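PDB 5CE6: FACT-Spt16 from Cicer arietinum, which probably binds histones H3-H4 as the peptidase-like N-terminal domain of Spt16, a subunit of the histone chaperone FACT. Local coordinates for residues L47-S51 with S185-F191; L97-A103 with H124-K128; L194-K198 with I379-E385. One frame throughout, in Å; residues are numbered along the deposited sequence.

Contacts 1 and 2 both belong to the N-terminal lobe and its mixed six-stranded sheet: contact 1 involves outermost strand 183-186, contact 2 outermost strand 120-125. Their centres are 27 Å apart and their nearest atoms about 15 Å. In sequence, both segments of contact 2 fall between those of contact 1. Helix 188-196 ties contact 1 to contact 3, centre to centre 16 Å; its start packs on loop 47-51, its end on loop 379-385 of the M24-like lobe. Contact 3 lies at a junction between the lobes, 29 Å centre to centre from contact 2. An acetate ion, probably from the crystallisation liquor, lies about 5 Å from its E382 side chain.

Contact 1: residues L47-S51 with S185-F191; sequences LWGSS and SDVANGF
In the N-terminal lobe, the loop between helix 26-42 and strand 53-58 packs on the passage from edge strand 183-186 into helix 188-196, the segments running in opposite directions: CA pairs are L47-G190 at 4.8 Å, W48-V187 at 5.0 Å and G49-S185 at 5.2 Å. L47 (phi/psi -124/-22) brings its O to 3.4 Å from G190 N without a hydrogen bond. W48 (-110/24; chi1 m, chi2 98°) lays its indole on the helix start. G190 CA sits 3.5 Å from the centroid of the six-membered ring, a CH-pi contact over the face; a CB there would clash with W48 CD2. The W48 edge meets the F191 face in a T-shaped pair (centroids 4.9 Å apart, planes at 86°; F191 chi1 m), and W48 CE3 lies 3.6 Å from V187 CB. W48 NE1 bonds to H39. G49 (51/33) and S50 (57/29) form the left-handed centre of a type I' turn closed by S51 N to W48 O, 3.0 Å. G49 O accepts from S185 OG at 2.8 Å (S185 chi1 m), and a CB on G49 would strike S185 CB. S51, chi1 p, donates from OG to W48 O at 2.6 Å. V187, the N-cap residue, lies within an Asx turn, A188 N to D186 OD1 at 3.0 Å. One hydrogen bond crosses, so cohesion rests mainly on aromatic packing, made this close by two glycines.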
loop_
_atom_site.group_PDB
_atom_site.type_symbol
_atom_site.label_atom_id
_atom_site.label_comp_id
_atom_site.label_asym_id
_atom_site.label_seq_id
_atom_site.Cartn_x
_atom_site.Cartn_y
_atom_site.Cartn_z
ATOM N N LEU A 47 -2.079 -13.777 -17.033
ATOM C CA LEU A 47 -2.318 -12.889 -15.904
ATOM C C LEU A 47 -3.777 -12.455 -15.797
ATOM O O LEU A 47 -4.228 -12.049 -14.728
ATOM C CB LEU A 47 -1.435 -11.648 -16.018
ATOM C CG LEU A 47 0.067 -11.885 -15.882
ATOM C CD1 LEU A 47 0.800 -10.569 -15.921
ATOM C CD2 LEU A 47 0.356 -12.625 -14.589
ATOM N N TRP A 48 -4.506 -12.526 -16.904
ATOM C CA TRP A 48 -5.877 -12.010 -16.923
ATOM C C TRP A 48 -6.939 -13.098 -17.029
ATOM O O TRP A 48 -8.054 -12.840 -17.481
ATOM C CB TRP A 48 -6.044 -10.974 -18.038
ATOM C CG TRP A 48 -5.192 -9.766 -17.831
ATOM C CD1 TRP A 48 -3.980 -9.514 -18.402
ATOM C CD2 TRP A 48 -5.474 -8.646 -16.976
ATOM N NE1 TRP A 48 -3.492 -8.307 -17.963
ATOM C CE2 TRP A 48 -4.393 -7.750 -17.091
ATOM C CE3 TRP A 48 -6.537 -8.316 -16.124
ATOM C CZ2 TRP A 48 -4.340 -6.542 -16.389
ATOM C CZ3 TRP A 48 -6.482 -7.114 -15.424
ATOM C CH2 TRP A 48 -5.396 -6.241 -15.566
ATOM N N GLY A 49 -6.581 -14.308 -16.602
ATOM C CA GLY A 49 -7.510 -15.426 -16.527
ATOM C C GLY A 49 -8.327 -15.718 -17.772
ATOM O O GLY A 49 -9.476 -16.157 -17.665
ATOM N N SER A 50 -7.737 -15.480 -18.944
ATOM C CA SER A 50 -8.404 -15.692 -20.235
ATOM C C SER A 50 -9.708 -14.907 -20.393
ATOM O O SER A 50 -10.625 -15.340 -21.103
ATOM C CB SER A 50 -8.658 -17.183 -20.482
ATOM O OG SER A 50 -7.447 -17.878 -20.710
ATOM N N SER A 51 -9.795 -13.759 -19.731
ATOM C CA SER A 51 -11.046 -13.003 -19.693
ATOM C C SER A 51 -11.354 -12.234 -20.977
ATOM O O SER A 51 -10.467 -11.639 -21.592
ATOM C CB SER A 51 -11.066 -12.052 -18.495
ATOM O OG SER A 51 -9.909 -11.236 -18.469
ATOM N N SER A 185 -13.008 -15.402 -13.618
ATOM C CA SER A 185 -11.572 -15.542 -13.346
ATOM C C SER A 185 -11.036 -14.423 -12.460
ATOM O O SER A 185 -11.371 -13.254 -12.650
ATOM C CB SER A 185 -10.779 -15.550 -14.655
ATOM O OG SER A 185 -11.097 -16.682 -15.438
ATOM N N ASP A 186 -10.190 -14.778 -11.497
ATOM C CA ASP A 186 -9.518 -13.780 -10.680
ATOM C C ASP A 186 -8.483 -13.091 -11.558
ATOM O O ASP A 186 -7.690 -13.755 -12.228
ATOM C CB ASP A 186 -8.847 -14.437 -9.467
ATOM C CG ASP A 186 -8.234 -13.430 -8.504
ATOM O OD1 ASP A 186 -8.476 -12.215 -8.649
ATOM O OD2 ASP A 186 -7.511 -13.860 -7.581
ATOM N N VAL A 187 -8.506 -11.762 -11.579
ATOM C CA VAL A 187 -7.530 -11.010 -12.359
ATOM C C VAL A 187 -6.695 -10.068 -11.492
ATOM O O VAL A 187 -6.082 -9.132 -11.996
ATOM C CB VAL A 187 -8.186 -10.227 -13.521
ATOM C CG1 VAL A 187 -8.783 -11.183 -14.516
ATOM C CG2 VAL A 187 -9.247 -9.264 -13.008
ATOM N N ALA A 188 -6.661 -10.321 -10.186
ATOM C CA ALA A 188 -5.886 -9.464 -9.290
ATOM C C ALA A 188 -4.417 -9.375 -9.719
ATOM O O ALA A 188 -3.790 -8.318 -9.616
ATOM C CB ALA A 188 -6.003 -9.937 -7.853
ATOM N N ASN A 189 -3.883 -10.486 -10.218
ATOM C CA ASN A 189 -2.493 -10.541 -10.644
ATOM C C ASN A 189 -2.257 -9.712 -11.896
ATOM O O ASN A 189 -1.137 -9.266 -12.157
ATOM C CB ASN A 189 -2.051 -11.989 -10.872
ATOM C CG ASN A 189 -2.009 -12.793 -9.587
ATOM O OD1 ASN A 189 -1.906 -12.233 -8.500
ATOM N ND2 ASN A 189 -2.086 -14.115 -9.708
ATOM N N GLY A 190 -3.311 -9.505 -12.676
ATOM C CA GLY A 190 -3.187 -8.674 -13.857
ATOM C C GLY A 190 -3.037 -7.226 -13.443
ATOM O O GLY A 190 -2.137 -6.521 -13.908
ATOM N N PHE A 191 -3.930 -6.775 -12.569
ATOM C CA PHE A 191 -3.842 -5.414 -12.051
ATOM C C PHE A 191 -2.535 -5.166 -11.297
ATOM O O PHE A 191 -1.943 -4.090 -11.416
ATOM C CB PHE A 191 -5.052 -5.096 -11.176
ATOM C CG PHE A 191 -6.310 -4.891 -11.959
ATOM C CD1 PHE A 191 -6.376 -3.897 -12.929
ATOM C CD2 PHE A 191 -7.418 -5.693 -11.743
ATOM C CE1 PHE A 191 -7.536 -3.697 -13.663
ATOM C CE2 PHE A 191 -8.581 -5.503 -12.474
ATOM C CZ PHE A 191 -8.641 -4.500 -13.433
#

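Contact 2: residues L97-A103 with H124-K128; sequences LCSQKKA and HVKPK
V125, chi1 t, packs its methyls on the first turn of helix 100-106: CG1 is 3.8 Å from Q100 CB and 3.6 Å from Q100 N, and CG2 is 3.8 Å from A103 CB. The motif is a beta-alpha-beta crossover, in which strands 93-98 and 120-125 lie side by side and parallel at the edge of the sheet, connected through helices 100-106 and 110-117. L97 pairs with H124 (CA-CA 4.7 Å) and C98 with V125 (5.4 Å). C98 N donates to H124 O at 3.1 Å and C98 O accepts from K126 N at 2.8 Å, so C98 bonds to the residues flanking V125. L97 and H124 share the sheet face under helix 133-145; L97, chi1 t and chi2 p, puts CD1 3.9 Å from both H124 CB and K126 CB. H124 NE2 bonds to H95. C98 and V125 take the other face. After C98 the chain turns into the helix: S99 (-68/161, chi1 p) is the N-cap, its OG accepting from K102 N at 3.2 Å, while A103 N bonds to S99 O at 3.0 Å. Beyond the paired strands, water 1 accepts from Q100 N and donates to K126 O, each at 2.8 Å.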
loop_
_atom_site.group_PDB
_atom_site.type_symbol
_atom_site.label_atom_id
_atom_site.label_comp_id
_atom_site.label_asym_id
_atom_site.label_seq_id
_atom_site.Cartn_x
_atom_site.Cartn_y
_atom_site.Cartn_z
ATOM N N LEU A 97 -22.115 1.623 -14.551
ATOM C CA LEU A 97 -23.395 1.775 -13.856
ATOM C C LEU A 97 -23.127 2.676 -12.663
ATOM O O LEU A 97 -22.345 2.319 -11.784
ATOM C CB LEU A 97 -23.918 0.416 -13.381
ATOM C CG LEU A 97 -25.224 0.420 -12.582
ATOM C CD1 LEU A 97 -26.288 1.205 -13.317
ATOM C CD2 LEU A 97 -25.692 -1.002 -12.337
ATOM N N CYS A 98 -23.753 3.851 -12.643
ATOM C CA CYS A 98 -23.425 4.871 -11.648
ATOM C C CYS A 98 -24.534 5.902 -11.542
ATOM O O CYS A 98 -25.502 5.853 -12.295
ATOM C CB CYS A 98 -22.118 5.577 -12.027
ATOM S SG CYS A 98 -22.184 6.482 -13.596
ATOM N N SER A 99 -24.370 6.847 -10.623
ATOM C CA SER A 99 -25.334 7.936 -10.445
ATOM C C SER A 99 -25.337 8.886 -11.644
ATOM O O SER A 99 -24.385 8.914 -12.425
ATOM C CB SER A 99 -24.989 8.720 -9.178
ATOM O OG SER A 99 -23.771 9.422 -9.354
ATOM N N GLN A 100 -26.408 9.665 -11.791
ATOM C CA GLN A 100 -26.466 10.669 -12.850
ATOM C C GLN A 100 -25.281 11.630 -12.763
ATOM O O GLN A 100 -24.675 11.983 -13.781
ATOM C CB GLN A 100 -27.785 11.446 -12.782
ATOM C CG GLN A 100 -27.843 12.642 -13.722
ATOM C CD GLN A 100 -27.728 12.247 -15.183
ATOM O OE1 GLN A 100 -28.584 11.542 -15.714
ATOM N NE2 GLN A 100 -26.666 12.702 -15.840
ATOM N N LYS A 101 -24.942 12.031 -11.542
ATOM C CA LYS A 101 -23.856 12.984 -11.320
ATOM C C LYS A 101 -22.518 12.466 -11.843
ATOM O O LYS A 101 -21.767 13.201 -12.492
ATOM C CB LYS A 101 -23.745 13.333 -9.836
ATOM N N LYS A 102 -22.225 11.200 -11.565
ATOM C CA LYS A 102 -20.981 10.593 -12.029
ATOM C C LYS A 102 -21.021 10.390 -13.542
ATOM O O LYS A 102 -20.007 10.505 -14.230
ATOM C CB LYS A 102 -20.724 9.268 -11.302
ATOM C CG LYS A 102 -20.543 9.423 -9.791
ATOM C CD LYS A 102 -20.077 8.136 -9.141
ATOM C CE LYS A 102 -19.895 8.303 -7.636
ATOM N NZ LYS A 102 -21.180 8.193 -6.898
ATOM N N ALA A 103 -22.207 10.107 -14.063
ATOM C CA ALA A 103 -22.366 9.910 -15.497
ATOM C C ALA A 103 -22.098 11.192 -16.287
ATOM O O ALA A 103 -21.496 11.150 -17.358
ATOM C CB ALA A 103 -23.747 9.374 -15.806
ATOM N N HIS A 124 -24.785 3.791 -17.893
ATOM C CA HIS A 124 -26.082 3.348 -17.398
ATOM C C HIS A 124 -26.359 4.091 -16.100
ATOM O O HIS A 124 -25.703 3.840 -15.091
ATOM C CB HIS A 124 -26.055 1.839 -17.140
ATOM C CG HIS A 124 -25.593 1.032 -18.314
ATOM N ND1 HIS A 124 -26.470 0.427 -19.188
ATOM C CD2 HIS A 124 -24.350 0.733 -18.761
ATOM C CE1 HIS A 124 -25.789 -0.211 -20.123
ATOM N NE2 HIS A 124 -24.499 -0.038 -19.888
ATOM N N VAL A 125 -27.318 5.012 -16.128
ATOM C CA VAL A 125 -27.590 5.859 -14.966
ATOM C C VAL A 125 -28.537 5.178 -13.986
ATOM O O VAL A 125 -29.655 4.803 -14.359
ATOM C CB VAL A 125 -28.232 7.197 -15.385
ATOM C CG1 VAL A 125 -28.633 8.002 -14.152
ATOM C CG2 VAL A 125 -27.293 7.993 -16.273
ATOM N N LYS A 126 -28.098 5.035 -12.736
ATOM C CA LYS A 126 -28.945 4.462 -11.692
ATOM C C LYS A 126 -29.593 5.539 -10.827
ATOM O O LYS A 126 -28.899 6.353 -10.207
ATOM C CB LYS A 126 -28.151 3.509 -10.793
ATOM C CG LYS A 126 -29.031 2.702 -9.834
ATOM C CD LYS A 126 -28.213 2.059 -8.727
ATOM C CE LYS A 126 -27.819 3.081 -7.673
ATOM N NZ LYS A 126 -28.994 3.586 -6.900
ATOM N N PRO A 127 -30.932 5.541 -10.783
ATOM C CA PRO A 127 -31.717 6.378 -9.867
ATOM C C PRO A 127 -31.329 6.060 -8.426
ATOM O O PRO A 127 -30.998 4.908 -8.139
ATOM C CB PRO A 127 -33.159 5.932 -10.133
ATOM C CG PRO A 127 -33.132 5.326 -11.501
ATOM C CD PRO A 127 -31.781 4.687 -11.628
ATOM N N LYS A 128 -31.366 7.058 -7.545
ATOM C CA LYS A 128 -30.922 6.896 -6.158
ATOM C C LYS A 128 -31.652 5.774 -5.419
ATOM O O LYS A 128 -31.051 5.041 -4.634
ATOM C CB LYS A 128 -31.082 8.214 -5.391
HETATM O O HOH W 1 -28.744 9.098 -10.398
#

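Contact 3: residues L194-K198 with I379-E385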
loop_
_atom_site.group_PDB
_atom_site.type_symbol
_atom_site.label_atom_id
_atom_site.label_comp_id
_atom_site.label_asym_id
_atom_site.label_seq_id
_atom_site.Cartn_x
_atom_site.Cartn_y
_atom_site.Cartn_z
ATOM N N LEU A 194 0.061 -4.577 -13.808
ATOM C CA LEU A 194 -0.221 -3.288 -14.416
ATOM C C LEU A 194 0.235 -2.117 -13.550
ATOM O O LEU A 194 0.804 -1.145 -14.058
ATOM C CB LEU A 194 -1.725 -3.167 -14.697
ATOM C CG LEU A 194 -2.176 -1.962 -15.508
ATOM C CD1 LEU A 194 -1.555 -1.981 -16.897
ATOM C CD2 LEU A 194 -3.693 -1.979 -15.610
ATOM N N PHE A 195 -0.010 -2.210 -12.245
ATOM C CA PHE A 195 0.323 -1.118 -11.333
ATOM C C PHE A 195 1.786 -1.179 -10.877
ATOM O O PHE A 195 2.272 -0.235 -10.265
ATOM C CB PHE A 195 -0.556 -1.133 -10.081
ATOM C CG PHE A 195 -2.035 -0.982 -10.348
ATOM C CD1 PHE A 195 -2.500 -0.252 -11.438
ATOM C CD2 PHE A 195 -2.958 -1.581 -9.498
ATOM C CE1 PHE A 195 -3.874 -0.121 -11.668
ATOM C CE2 PHE A 195 -4.332 -1.457 -9.719
ATOM C CZ PHE A 195 -4.786 -0.725 -10.811
ATOM N N ALA A 196 2.488 -2.264 -11.206
ATOM C CA ALA A 196 3.810 -2.542 -10.615
ATOM C C ALA A 196 4.906 -1.527 -10.947
ATOM O O ALA A 196 5.669 -1.119 -10.069
ATOM C CB ALA A 196 4.277 -3.947 -10.983
ATOM N N ALA A 197 5.008 -1.147 -12.214
ATOM C CA ALA A 197 6.025 -0.183 -12.625
ATOM C C ALA A 197 5.413 1.209 -12.780
ATOM O O ALA A 197 4.549 1.430 -13.626
ATOM C CB ALA A 197 6.698 -0.620 -13.920
ATOM N N LYS A 198 5.874 2.142 -11.953
ATOM C CA LYS A 198 5.321 3.496 -11.938
ATOM C C LYS A 198 5.914 4.377 -13.036
ATOM O O LYS A 198 7.091 4.238 -13.406
ATOM C CB LYS A 198 5.584 4.154 -10.578
ATOM C CG LYS A 198 4.554 3.844 -9.486
ATOM C CD LYS A 198 4.672 2.431 -8.987
ATOM C CE LYS A 198 3.589 2.114 -7.944
ATOM N NZ LYS A 198 3.464 0.648 -7.819
ATOM N N ILE A 379 4.338 -0.790 -3.226
ATOM C CA ILE A 379 3.512 0.275 -2.679
ATOM C C ILE A 379 3.248 1.301 -3.775
ATOM O O ILE A 379 4.113 1.562 -4.615
ATOM C CB ILE A 379 4.193 0.909 -1.429
ATOM C CG1 ILE A 379 3.299 1.975 -0.785
ATOM C CG2 ILE A 379 5.572 1.483 -1.775
ATOM C CD1 ILE A 379 3.724 2.267 0.689
ATOM N N GLY A 380 2.038 1.849 -3.789
ATOM C CA GLY A 380 1.670 2.864 -4.773
ATOM C C GLY A 380 0.340 3.465 -4.370
ATOM O O GLY A 380 0.164 3.919 -3.235
ATOM N N ILE A 381 -0.625 3.461 -5.287
ATOM C CA ILE A 381 -1.982 3.820 -4.901
ATOM C C ILE A 381 -2.484 2.929 -3.756
ATOM O O ILE A 381 -3.108 3.408 -2.803
ATOM C CB ILE A 381 -2.927 3.758 -6.111
ATOM C CG1 ILE A 381 -2.390 4.663 -7.212
ATOM C CG2 ILE A 381 -4.329 4.166 -5.706
ATOM C CD1 ILE A 381 -3.232 4.650 -8.510
ATOM N N GLU A 382 -2.223 1.632 -3.864
ATOM C CA GLU A 382 -2.475 0.703 -2.772
ATOM C C GLU A 382 -1.332 0.781 -1.777
ATOM O O GLU A 382 -0.160 0.799 -2.160
ATOM C CB GLU A 382 -2.557 -0.727 -3.298
ATOM C CG GLU A 382 -3.621 -0.952 -4.381
ATOM C CD GLU A 382 -3.399 -2.251 -5.107
ATOM O OE1 GLU A 382 -2.568 -2.280 -6.046
ATOM O OE2 GLU A 382 -4.020 -3.253 -4.710
ATOM N N PHE A 383 -1.656 0.796 -0.492
ATOM C CA PHE A 383 -0.590 0.767 0.500
ATOM C C PHE A 383 0.198 -0.547 0.445
ATOM O O PHE A 383 1.423 -0.586 0.654
ATOM C CB PHE A 383 -1.154 0.984 1.903
ATOM C CG PHE A 383 -0.087 1.053 2.941
ATOM C CD1 PHE A 383 0.690 2.201 3.069
ATOM C CD2 PHE A 383 0.165 -0.035 3.755
ATOM C CE1 PHE A 383 1.723 2.253 3.998
ATOM C CE2 PHE A 383 1.180 0.010 4.689
ATOM C CZ PHE A 383 1.950 1.155 4.819
ATOM N N ARG A 384 -0.518 -1.632 0.168
ATOM C CA ARG A 384 0.088 -2.936 0.097
ATOM C C ARG A 384 -0.221 -3.604 -1.244
ATOM O O ARG A 384 -1.354 -4.026 -1.494
ATOM C CB ARG A 384 -0.454 -3.770 1.255
ATOM C CG ARG A 384 0.251 -5.043 1.529
ATOM C CD ARG A 384 -0.285 -5.628 2.825
ATOM N NE ARG A 384 0.193 -6.984 3.017
ATOM C CZ ARG A 384 1.326 -7.279 3.641
ATOM N NH1 ARG A 384 2.076 -6.303 4.138
ATOM N NH2 ARG A 384 1.701 -8.545 3.771
ATOM N N GLU A 385 0.786 -3.678 -2.108
ATOM C CA GLU A 385 0.679 -4.424 -3.357
ATOM C C GLU A 385 1.047 -5.891 -3.102
ATOM O O GLU A 385 2.221 -6.266 -3.075
ATOM C CB GLU A 385 1.564 -3.787 -4.432
ATOM C CG GLU A 385 1.163 -2.331 -4.707
ATOM C CD GLU A 385 2.009 -1.649 -5.767
ATOM O OE1 GLU A 385 2.994 -2.253 -6.248
ATOM O OE2 GLU A 385 1.692 -0.494 -6.112
HETATM O O HOH W 2 5.628 -1.240 -7.281
#
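K198 NZ is the hub of this junction. It forms a salt bridge with E385 OE2 at 2.7 Å, donates to F195 O at 2.9 Å within its own segment, and reaches I379 O at 3.4 Å in a weak hydrogen bond. Water 2 accepts from K198 NZ at 2.9 Å and lies 2.8 Å from A196 O and 3.0 Å from E385 OE1, so it touches both segments. The lysine aliphatic chain passes over G380, with K198 CE 3.8 Å from G380 CA; a CB on that glycine would clash with K198 CE. Loop 379-385 is tightened by G380 N bonding to E382 O at 2.9 Å. Further out, E382 OE1 meets the edge of the F195 ring, 3.5 Å from CD2, while E382 OE2 makes a salt bridge with K69. F195 in turn packs edge-to-face with W76, so helix 69-78 joins the cluster. G378, I379 and G380 match the GIG of the HGIG motif in M24 methionine aminopeptidases, whose histidine is a metal ligand; here that position is not histidine, consistent with a peptidase fold lacking that site. The buried lysine charge is neutralised by E385, while F195 O and water 2 solvate the ammonium group, making a polar core for the joint between lobes.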